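Local coordinates for protein VP2 (Primate bocaparvovirus 1, PDB 7L0Y) that self-assembles in sixty copies into the T=1 icosahedral capsid of human bocavirus 1, a shell about 26 nm in diameter, at residues E230-P235 / S356-Q361; V384-P389 / P510-I515; W274-G279 / G323-T328. All coordinates share one frame; numbering follows the deposited sequence.

How the interactions relate
All three contacts involve the long loop between strands G and H of a parvovirus jelly-roll subunit and lie on one side of the chain's centre. Centres of interactions 1 and 2 are about 7 Å apart, those of 1 and 3 about 11 Å, and those of 2 and 3 about 14 Å. Along the chain, interaction 3 is nested within the loop closed by interaction 1, and interaction 2 follows, bringing in the C-terminal tail. Direct contacts join them: Arg231 to Ile515, Gln361 to Val384 and to segments 274-279 and 323-328, and Trp385 to Cys324. Each also touches a second subunit, so the long excursion after strand 215-232 is folded together where capsid subunits meet.

Interaction 1: residues E230-P235 / S356-Q361; sequences ERAYIP and SMLRDQ
Arg231 lays the start of its side chain against Ser356, with Arg231 CG 3.6 Å from Ser356 CA. CG is anti to the backbone N (chi1 -171°), which leads the aliphatic part past the serine, and a bend at chi3 then turns the guanidinium to partners outside the pair: NE bonds to Asn516 OD1 and NH2 to the carbonyl of Leu355. Ala232 comes next and uses both of its backbone polar groups. Its N-H points to the serine hydroxyl, Ala232 N to Ser356 OG being 3.3 Å, in a fairly straight bond of 163° at the hydrogen. Its carbonyl accepts the amide of Met357, the residue after Ser356, with Met357 N 2.9 Å from Ala232 O and tilted 25° from the carbonyl plane. The alanine methyl points at the opposite segment and packs on Leu358, Ala232 CB to Leu358 CG being 3.9 Å. Leu358 also touches Lys517, in the strand beside Arg231. Strand 215-232, strand G of the B-I-D-G sheet of the viral jelly roll, leads here into the very long loop between strands G and H; residues 356-361 belong to that same loop, and Ser356 to Arg359 form a type I turn. Further along, Tyr233 and Ile234 direct their CB atoms away from the turn and pack on Pro171 and Ile170 of a second subunit, leaving their backbones to meet Met357. The Tyr233 O atom is 3.4 Å from Met357 CG. Met357 CB lies beside the carbonyl carbon of Ile234. At Pro235 the ring and the methionine side chain run side by side in the same direction, Pro235 CD being 3.8 Å from Met357 CB, while Thr300 of the second subunit packs on the proline.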
loop_
_atom_site.group_PDB
_atom_site.type_symbol
_atom_site.label_atom_id
_atom_site.label_comp_id
_atom_site.label_asym_id
_atom_site.label_seq_id
_atom_site.Cartn_x
_atom_site.Cartn_y
_atom_site.Cartn_z
ATOM N N GLU A 230 52.601 -85.635 7.741
ATOM C CA GLU A 230 51.601 -86.542 8.278
ATOM C C GLU A 230 52.014 -87.971 8.000
ATOM O O GLU A 230 52.641 -88.267 6.984
ATOM C CB GLU A 230 50.203 -86.301 7.697
ATOM C CG GLU A 230 49.433 -85.152 8.306
ATOM C CD GLU A 230 48.137 -84.891 7.579
ATOM O OE1 GLU A 230 48.005 -85.352 6.428
ATOM O OE2 GLU A 230 47.230 -84.271 8.166
ATOM N N ARG A 231 51.592 -88.864 8.878
ATOM C CA ARG A 231 51.940 -90.268 8.793
ATOM C C ARG A 231 50.674 -91.082 8.603
ATOM O O ARG A 231 49.679 -90.868 9.299
ATOM C CB ARG A 231 52.654 -90.731 10.055
ATOM C CG ARG A 231 53.219 -92.117 9.946
ATOM C CD ARG A 231 53.841 -92.542 11.238
ATOM N NE ARG A 231 52.836 -92.885 12.233
ATOM C CZ ARG A 231 52.361 -94.110 12.402
ATOM N NH1 ARG A 231 51.448 -94.347 13.326
ATOM N NH2 ARG A 231 52.824 -95.103 11.663
ATOM N N ALA A 232 50.713 -92.011 7.661
ATOM C CA ALA A 232 49.691 -93.036 7.553
ATOM C C ALA A 232 50.007 -94.148 8.540
ATOM O O ALA A 232 51.082 -94.748 8.480
ATOM C CB ALA A 232 49.625 -93.589 6.133
ATOM N N TYR A 233 49.081 -94.407 9.461
ATOM C CA TYR A 233 49.278 -95.492 10.409
ATOM C C TYR A 233 48.896 -96.845 9.834
ATOM O O TYR A 233 49.349 -97.870 10.346
ATOM C CB TYR A 233 48.497 -95.226 11.698
ATOM C CG TYR A 233 47.002 -95.164 11.533
ATOM C CD1 TYR A 233 46.230 -96.309 11.606
ATOM C CD2 TYR A 233 46.362 -93.958 11.337
ATOM C CE1 TYR A 233 44.881 -96.259 11.465
ATOM C CE2 TYR A 233 45.007 -93.898 11.196
ATOM C CZ TYR A 233 44.270 -95.050 11.259
ATOM O OH TYR A 233 42.909 -94.989 11.115
ATOM N N ILE A 234 48.078 -96.870 8.788
ATOM C CA ILE A 234 47.752 -98.107 8.083
ATOM C C ILE A 234 47.872 -97.873 6.591
ATOM O O ILE A 234 47.813 -96.733 6.114
ATOM C CB ILE A 234 46.335 -98.616 8.413
ATOM C CG1 ILE A 234 45.312 -97.506 8.175
ATOM C CG2 ILE A 234 46.276 -99.228 9.801
ATOM C CD1 ILE A 234 43.904 -97.971 8.196
ATOM N N PRO A 235 48.065 -98.945 5.826
ATOM C CA PRO A 235 47.962 -98.826 4.380
ATOM C C PRO A 235 46.533 -98.531 3.976
ATOM O O PRO A 235 45.589 -98.792 4.742
ATOM C CB PRO A 235 48.405 -100.212 3.884
ATOM C CG PRO A 235 49.210 -100.750 4.977
ATOM C CD PRO A 235 48.583 -100.258 6.228
ATOM N N SER A 356 55.762 -94.596 7.853
ATOM C CA SER A 356 54.499 -94.183 7.266
ATOM C C SER A 356 54.047 -95.278 6.315
ATOM O O SER A 356 54.864 -95.856 5.595
ATOM C CB SER A 356 54.638 -92.855 6.525
ATOM O OG SER A 356 53.422 -92.477 5.908
ATOM N N MET A 357 52.752 -95.566 6.318
ATOM C CA MET A 357 52.265 -96.701 5.555
ATOM C C MET A 357 51.898 -96.341 4.127
ATOM O O MET A 357 51.391 -97.202 3.405
ATOM C CB MET A 357 51.075 -97.327 6.263
ATOM C CG MET A 357 51.394 -97.933 7.608
ATOM S SD MET A 357 52.525 -99.326 7.546
ATOM C CE MET A 357 54.028 -98.576 8.156
ATOM N N LEU A 358 52.123 -95.103 3.707
ATOM C CA LEU A 358 52.081 -94.743 2.300
ATOM C C LEU A 358 53.451 -94.772 1.653
ATOM O O LEU A 358 53.575 -94.436 0.475
ATOM C CB LEU A 358 51.440 -93.375 2.116
ATOM C CG LEU A 358 49.925 -93.391 2.239
ATOM C CD1 LEU A 358 49.373 -91.996 2.279
ATOM C CD2 LEU A 358 49.378 -94.139 1.045
ATOM N N ARG A 359 54.475 -95.161 2.392
ATOM C CA ARG A 359 55.798 -95.378 1.841
ATOM C C ARG A 359 56.126 -96.854 1.963
ATOM O O ARG A 359 55.366 -97.629 2.541
ATOM C CB ARG A 359 56.851 -94.535 2.568
ATOM C CG ARG A 359 56.631 -93.040 2.477
ATOM C CD ARG A 359 56.961 -92.501 1.109
ATOM N NE ARG A 359 58.381 -92.611 0.807
ATOM C CZ ARG A 359 58.918 -92.308 -0.366
ATOM N NH1 ARG A 359 58.158 -91.867 -1.351
ATOM N NH2 ARG A 359 60.218 -92.439 -0.549
ATOM N N ASP A 360 57.280 -97.229 1.418
ATOM C CA ASP A 360 57.798 -98.588 1.541
ATOM C C ASP A 360 56.796 -99.615 1.027
ATOM O O ASP A 360 56.613 -100.685 1.606
ATOM C CB ASP A 360 58.186 -98.877 2.982
ATOM C CG ASP A 360 59.336 -98.027 3.442
ATOM O OD1 ASP A 360 60.088 -97.518 2.587
ATOM O OD2 ASP A 360 59.464 -97.829 4.663
ATOM N N GLN A 361 56.136 -99.275 -0.068
ATOM C CA GLN A 361 55.103 -100.123 -0.633
ATOM C C GLN A 361 55.730 -101.237 -1.460
ATOM O O GLN A 361 56.835 -101.099 -1.986
ATOM C CB GLN A 361 54.166 -99.285 -1.494
ATOM C CG GLN A 361 53.547 -98.111 -0.764
ATOM C CD GLN A 361 52.627 -97.300 -1.643
ATOM O OE1 GLN A 361 52.667 -97.409 -2.863
ATOM N NE2 GLN A 361 51.813 -96.459 -1.029
#

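Interaction 2: residues V384-P389 / P510-I515; sequences VWDRFP and PVKTNI
Lys512 reaches across to the backbone of Arg387, where Lys512 NZ donates to Arg387 O at 2.7 Å. The C=O...NZ angle is only 101° and the donor stands 40° out of the carbonyl plane, so the ammonium sits above the carbonyl and not on a lone pair. The same ammonium makes a salt bridge to Asp404 of a second subunit, its strongest polar partner, whose carboxylate also accepts the Arg387 backbone N-H. Torsions near 180° beyond CG keep the lysine fully extended. At the other end of the contact, Pro389 CB lies 3.4 Å from Val511 O, and Val511 CG2 comes within 3.8 Å of Pro389 CA; Pro510 CB completes the apolar patch on the proline ring. The pairing joins the loop between jelly-roll strands G and H to the C-terminal tail that follows strand 446-462. In the next shell, Asp386 OD2 remains 4.7 Å from Lys512 NZ; its salt bridge is to Lys517, though its charge probably helps to steady the buried ammonium. The Arg387 side chain leads away to a salt bridge with Asp410, and Asn229 OD1, on strand 215-232, accepts the amide of Lys512.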
loop_
_atom_site.group_PDB
_atom_site.type_symbol
_atom_site.label_atom_id
_atom_site.label_comp_id
_atom_site.label_asym_id
_atom_site.label_seq_id
_atom_site.Cartn_x
_atom_site.Cartn_y
_atom_site.Cartn_z
ATOM N N VAL A 384 48.208 -94.619 -4.913
ATOM C CA VAL A 384 48.330 -93.537 -3.950
ATOM C C VAL A 384 49.620 -93.759 -3.186
ATOM O O VAL A 384 49.948 -94.894 -2.833
ATOM C CB VAL A 384 47.122 -93.461 -2.995
ATOM C CG1 VAL A 384 45.857 -93.133 -3.762
ATOM C CG2 VAL A 384 46.947 -94.754 -2.241
ATOM N N TRP A 385 50.376 -92.693 -2.978
ATOM C CA TRP A 385 51.606 -92.812 -2.221
ATOM C C TRP A 385 51.922 -91.472 -1.593
ATOM O O TRP A 385 51.500 -90.425 -2.084
ATOM C CB TRP A 385 52.763 -93.298 -3.101
ATOM C CG TRP A 385 53.169 -92.366 -4.201
ATOM C CD1 TRP A 385 54.191 -91.483 -4.171
ATOM C CD2 TRP A 385 52.548 -92.215 -5.482
ATOM N NE1 TRP A 385 54.264 -90.798 -5.347
ATOM C CE2 TRP A 385 53.265 -91.229 -6.175
ATOM C CE3 TRP A 385 51.460 -92.821 -6.111
ATOM C CZ2 TRP A 385 52.933 -90.829 -7.461
ATOM C CZ3 TRP A 385 51.130 -92.424 -7.382
ATOM C CH2 TRP A 385 51.862 -91.436 -8.046
ATOM N N ASP A 386 52.751 -91.475 -0.566
ATOM C CA ASP A 386 53.163 -90.219 0.029
ATOM C C ASP A 386 54.507 -89.837 -0.573
ATOM O O ASP A 386 55.206 -90.681 -1.117
ATOM C CB ASP A 386 53.259 -90.333 1.547
ATOM C CG ASP A 386 52.018 -89.822 2.250
ATOM O OD1 ASP A 386 51.056 -89.418 1.563
ATOM O OD2 ASP A 386 52.009 -89.817 3.499
ATOM N N ARG A 387 54.867 -88.561 -0.483
ATOM C CA ARG A 387 56.150 -88.083 -0.995
ATOM C C ARG A 387 57.280 -88.525 -0.086
ATOM O O ARG A 387 57.064 -88.836 1.080
ATOM C CB ARG A 387 56.194 -86.554 -1.105
ATOM C CG ARG A 387 55.113 -85.919 -1.958
ATOM C CD ARG A 387 55.541 -84.563 -2.503
ATOM N NE ARG A 387 56.544 -84.681 -3.556
ATOM C CZ ARG A 387 57.759 -84.147 -3.514
ATOM N NH1 ARG A 387 58.135 -83.422 -2.471
ATOM N NH2 ARG A 387 58.594 -84.330 -4.520
ATOM N N PHE A 388 58.487 -88.567 -0.630
ATOM C CA PHE A 388 59.655 -88.918 0.156
ATOM C C PHE A 388 59.744 -87.981 1.355
ATOM O O PHE A 388 59.669 -86.767 1.203
ATOM C CB PHE A 388 60.913 -88.791 -0.687
ATOM C CG PHE A 388 62.170 -89.014 0.085
ATOM C CD1 PHE A 388 62.529 -90.284 0.484
ATOM C CD2 PHE A 388 62.984 -87.954 0.427
ATOM C CE1 PHE A 388 63.681 -90.499 1.204
ATOM C CE2 PHE A 388 64.143 -88.162 1.139
ATOM C CZ PHE A 388 64.488 -89.437 1.535
ATOM N N PRO A 389 59.857 -88.542 2.560
ATOM C CA PRO A 389 59.940 -87.682 3.746
ATOM C C PRO A 389 61.190 -86.825 3.685
ATOM O O PRO A 389 62.305 -87.335 3.636
ATOM C CB PRO A 389 60.001 -88.685 4.901
ATOM C CG PRO A 389 59.469 -89.951 4.327
ATOM C CD PRO A 389 59.941 -89.963 2.919
ATOM N N PRO A 510 63.128 -86.067 9.849
ATOM C CA PRO A 510 62.302 -86.076 8.643
ATOM C C PRO A 510 60.849 -85.768 8.960
ATOM O O PRO A 510 60.414 -85.791 10.108
ATOM C CB PRO A 510 62.469 -87.501 8.120
ATOM C CG PRO A 510 62.770 -88.285 9.322
ATOM C CD PRO A 510 63.586 -87.417 10.205
ATOM N N VAL A 511 60.098 -85.455 7.913
ATOM C CA VAL A 511 58.671 -85.217 8.065
ATOM C C VAL A 511 57.928 -86.540 7.953
ATOM O O VAL A 511 58.536 -87.591 7.730
ATOM C CB VAL A 511 58.154 -84.207 7.028
ATOM C CG1 VAL A 511 58.792 -82.857 7.244
ATOM C CG2 VAL A 511 58.418 -84.705 5.621
ATOM N N LYS A 512 56.612 -86.489 8.134
ATOM C CA LYS A 512 55.712 -87.624 7.940
ATOM C C LYS A 512 56.035 -88.794 8.857
ATOM O O LYS A 512 55.630 -89.927 8.595
ATOM C CB LYS A 512 55.749 -88.090 6.491
ATOM C CG LYS A 512 55.332 -87.043 5.532
ATOM C CD LYS A 512 55.527 -87.527 4.135
ATOM C CE LYS A 512 55.109 -86.464 3.173
ATOM N NZ LYS A 512 55.281 -86.917 1.797
ATOM N N THR A 513 56.781 -88.543 9.920
ATOM C CA THR A 513 57.061 -89.555 10.920
ATOM C C THR A 513 56.281 -89.404 12.215
ATOM O O THR A 513 56.388 -90.278 13.077
ATOM C CB THR A 513 58.566 -89.576 11.228
ATOM O OG1 THR A 513 58.853 -90.565 12.222
ATOM C CG2 THR A 513 59.028 -88.232 11.686
ATOM N N ASN A 514 55.487 -88.351 12.376
ATOM C CA ASN A 514 55.011 -87.939 13.687
ATOM C C ASN A 514 53.499 -87.830 13.775
ATOM O O ASN A 514 52.872 -88.533 14.568
ATOM C CB ASN A 514 55.626 -86.586 14.073
ATOM C CG ASN A 514 57.109 -86.661 14.343
ATOM O OD1 ASN A 514 57.671 -87.728 14.569
ATOM N ND2 ASN A 514 57.748 -85.507 14.363
ATOM N N ILE A 515 52.904 -86.935 13.004
ATOM C CA ILE A 515 51.492 -86.602 13.122
ATOM C C ILE A 515 50.689 -87.601 12.306
ATOM O O ILE A 515 50.890 -87.731 11.098
ATOM C CB ILE A 515 51.238 -85.167 12.646
ATOM C CG1 ILE A 515 52.040 -84.195 13.511
ATOM C CG2 ILE A 515 49.769 -84.845 12.706
ATOM C CD1 ILE A 515 52.186 -82.821 12.925
#

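Interaction 3: residues W274-G279 / G323-T328; sequences WMTGPG and GCLAPT
Leu325 supplies the apolar part of this contact, its two methyls reaching Thr276 at one end and the backbone of Gly279 at the other. CD2 meets the methyl of Thr276, Leu325 CD2 to Thr276 CG2 being 3.5 Å, and the two side chains cross at about a right angle. CD1 goes to the far end of the segment, Leu325 CD1 to Gly279 C being 3.4 Å, while Leu325 CG rests on Gly279 CA at 3.7 Å. The sulfur contacts come from Cys324. With chi1 at 57°, SG stands between the backbone N and the carbonyl carbon and is set directly against the main chain of Gly277, Cys324 SG to Gly277 CA being 3.4 Å. It also borders the proline ring, Cys324 SG to Pro278 CD being 4.2 Å. Gly277 and Gly279 have no side chains, which lets the sulfur and the leucine lie straight on the backbone. The polar links run through Gln361, at the start of strand 361-366: Gln361 OE1 accepts the amide of Gly277, and the Gln361 backbone bonds to Cys324 and Ala326, so one residue positions both segments. Thr276 OG1 bonds to the carbonyl of Leu362. Trp385 packs on both Pro278 and Cys324, and Pro381 of a third subunit touches Pro278. Both segments belong to the long G-H loop of the parvovirus jelly-roll capsid protein, which here packs against itself by setting side chains on glycine backbone.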
loop_
_atom_site.group_PDB
_atom_site.type_symbol
_atom_site.label_atom_id
_atom_site.label_comp_id
_atom_site.label_asym_id
_atom_site.label_seq_id
_atom_site.Cartn_x
_atom_site.Cartn_y
_atom_site.Cartn_z
ATOM N N TRP A 274 43.010 -99.917 -4.293
ATOM C CA TRP A 274 44.145 -99.015 -4.328
ATOM C C TRP A 274 45.439 -99.789 -4.508
ATOM O O TRP A 274 45.652 -100.827 -3.883
ATOM C CB TRP A 274 44.167 -98.158 -3.067
ATOM C CG TRP A 274 42.913 -97.372 -2.998
ATOM C CD1 TRP A 274 41.850 -97.594 -2.185
ATOM C CD2 TRP A 274 42.527 -96.323 -3.882
ATOM N NE1 TRP A 274 40.848 -96.705 -2.461
ATOM C CE2 TRP A 274 41.239 -95.914 -3.506
ATOM C CE3 TRP A 274 43.162 -95.664 -4.933
ATOM C CZ2 TRP A 274 40.574 -94.879 -4.144
ATOM C CZ3 TRP A 274 42.504 -94.646 -5.563
ATOM C CH2 TRP A 274 41.223 -94.259 -5.170
ATOM N N MET A 275 46.297 -99.269 -5.375
ATOM C CA MET A 275 47.451 -99.975 -5.900
ATOM C C MET A 275 48.739 -99.389 -5.340
ATOM O O MET A 275 48.800 -98.215 -4.973
ATOM C CB MET A 275 47.447 -99.913 -7.440
ATOM C CG MET A 275 48.688 -100.448 -8.125
ATOM S SD MET A 275 49.047 -102.167 -7.790
ATOM C CE MET A 275 47.853 -102.963 -8.830
ATOM N N THR A 276 49.755 -100.240 -5.242
ATOM C CA THR A 276 51.100 -99.790 -4.921
ATOM C C THR A 276 51.526 -98.674 -5.867
ATOM O O THR A 276 51.277 -98.734 -7.069
ATOM C CB THR A 276 52.069 -100.965 -5.031
ATOM O OG1 THR A 276 51.694 -101.979 -4.100
ATOM C CG2 THR A 276 53.462 -100.535 -4.734
ATOM N N GLY A 277 52.161 -97.646 -5.322
ATOM C CA GLY A 277 52.650 -96.554 -6.128
ATOM C C GLY A 277 53.794 -96.962 -7.034
ATOM O O GLY A 277 54.298 -98.085 -6.972
ATOM N N PRO A 278 54.233 -96.047 -7.891
ATOM C CA PRO A 278 55.219 -96.412 -8.910
ATOM C C PRO A 278 56.610 -96.583 -8.318
ATOM O O PRO A 278 56.963 -95.975 -7.308
ATOM C CB PRO A 278 55.176 -95.227 -9.875
ATOM C CG PRO A 278 53.901 -94.540 -9.580
ATOM C CD PRO A 278 53.685 -94.709 -8.125
ATOM N N GLY A 279 57.399 -97.423 -8.964
ATOM C CA GLY A 279 58.792 -97.546 -8.620
ATOM C C GLY A 279 59.460 -98.606 -9.453
ATOM O O GLY A 279 58.795 -99.486 -10.001
ATOM N N GLY A 323 61.330 -94.943 -6.044
ATOM C CA GLY A 323 60.113 -94.197 -5.787
ATOM C C GLY A 323 59.612 -94.449 -4.382
ATOM O O GLY A 323 60.368 -94.402 -3.407
ATOM N N CYS A 324 58.321 -94.732 -4.266
ATOM C CA CYS A 324 57.724 -95.040 -2.976
ATOM C C CYS A 324 57.830 -96.510 -2.611
ATOM O O CYS A 324 57.307 -96.907 -1.567
ATOM C CB CYS A 324 56.254 -94.630 -2.964
ATOM S SG CYS A 324 55.293 -95.400 -4.273
ATOM N N LEU A 325 58.462 -97.325 -3.444
ATOM C CA LEU A 325 58.607 -98.733 -3.126
ATOM C C LEU A 325 59.583 -98.924 -1.979
ATOM O O LEU A 325 60.475 -98.108 -1.752
ATOM C CB LEU A 325 59.105 -99.522 -4.329
ATOM C CG LEU A 325 58.223 -99.537 -5.564
ATOM C CD1 LEU A 325 58.843 -100.417 -6.606
ATOM C CD2 LEU A 325 56.865 -100.020 -5.201
ATOM N N ALA A 326 59.410 -100.019 -1.262
ATOM C CA ALA A 326 60.357 -100.375 -0.222
ATOM C C ALA A 326 61.695 -100.715 -0.861
ATOM O O ALA A 326 61.774 -101.663 -1.647
ATOM C CB ALA A 326 59.851 -101.557 0.590
ATOM N N PRO A 327 62.756 -99.970 -0.567
ATOM C CA PRO A 327 64.052 -100.274 -1.178
ATOM C C PRO A 327 64.539 -101.647 -0.747
ATOM O O PRO A 327 64.572 -101.968 0.441
ATOM C CB PRO A 327 64.959 -99.155 -0.658
ATOM C CG PRO A 327 64.322 -98.724 0.609
ATOM C CD PRO A 327 62.848 -98.883 0.422
ATOM N N THR A 328 64.912 -102.458 -1.728
ATOM C CA THR A 328 65.358 -103.815 -1.473
ATOM C C THR A 328 66.856 -103.904 -1.256
ATOM O O THR A 328 67.369 -104.996 -0.999
ATOM C CB THR A 328 64.943 -104.732 -2.627
ATOM O OG1 THR A 328 65.495 -104.242 -3.854
ATOM C CG2 THR A 328 63.436 -104.777 -2.748
#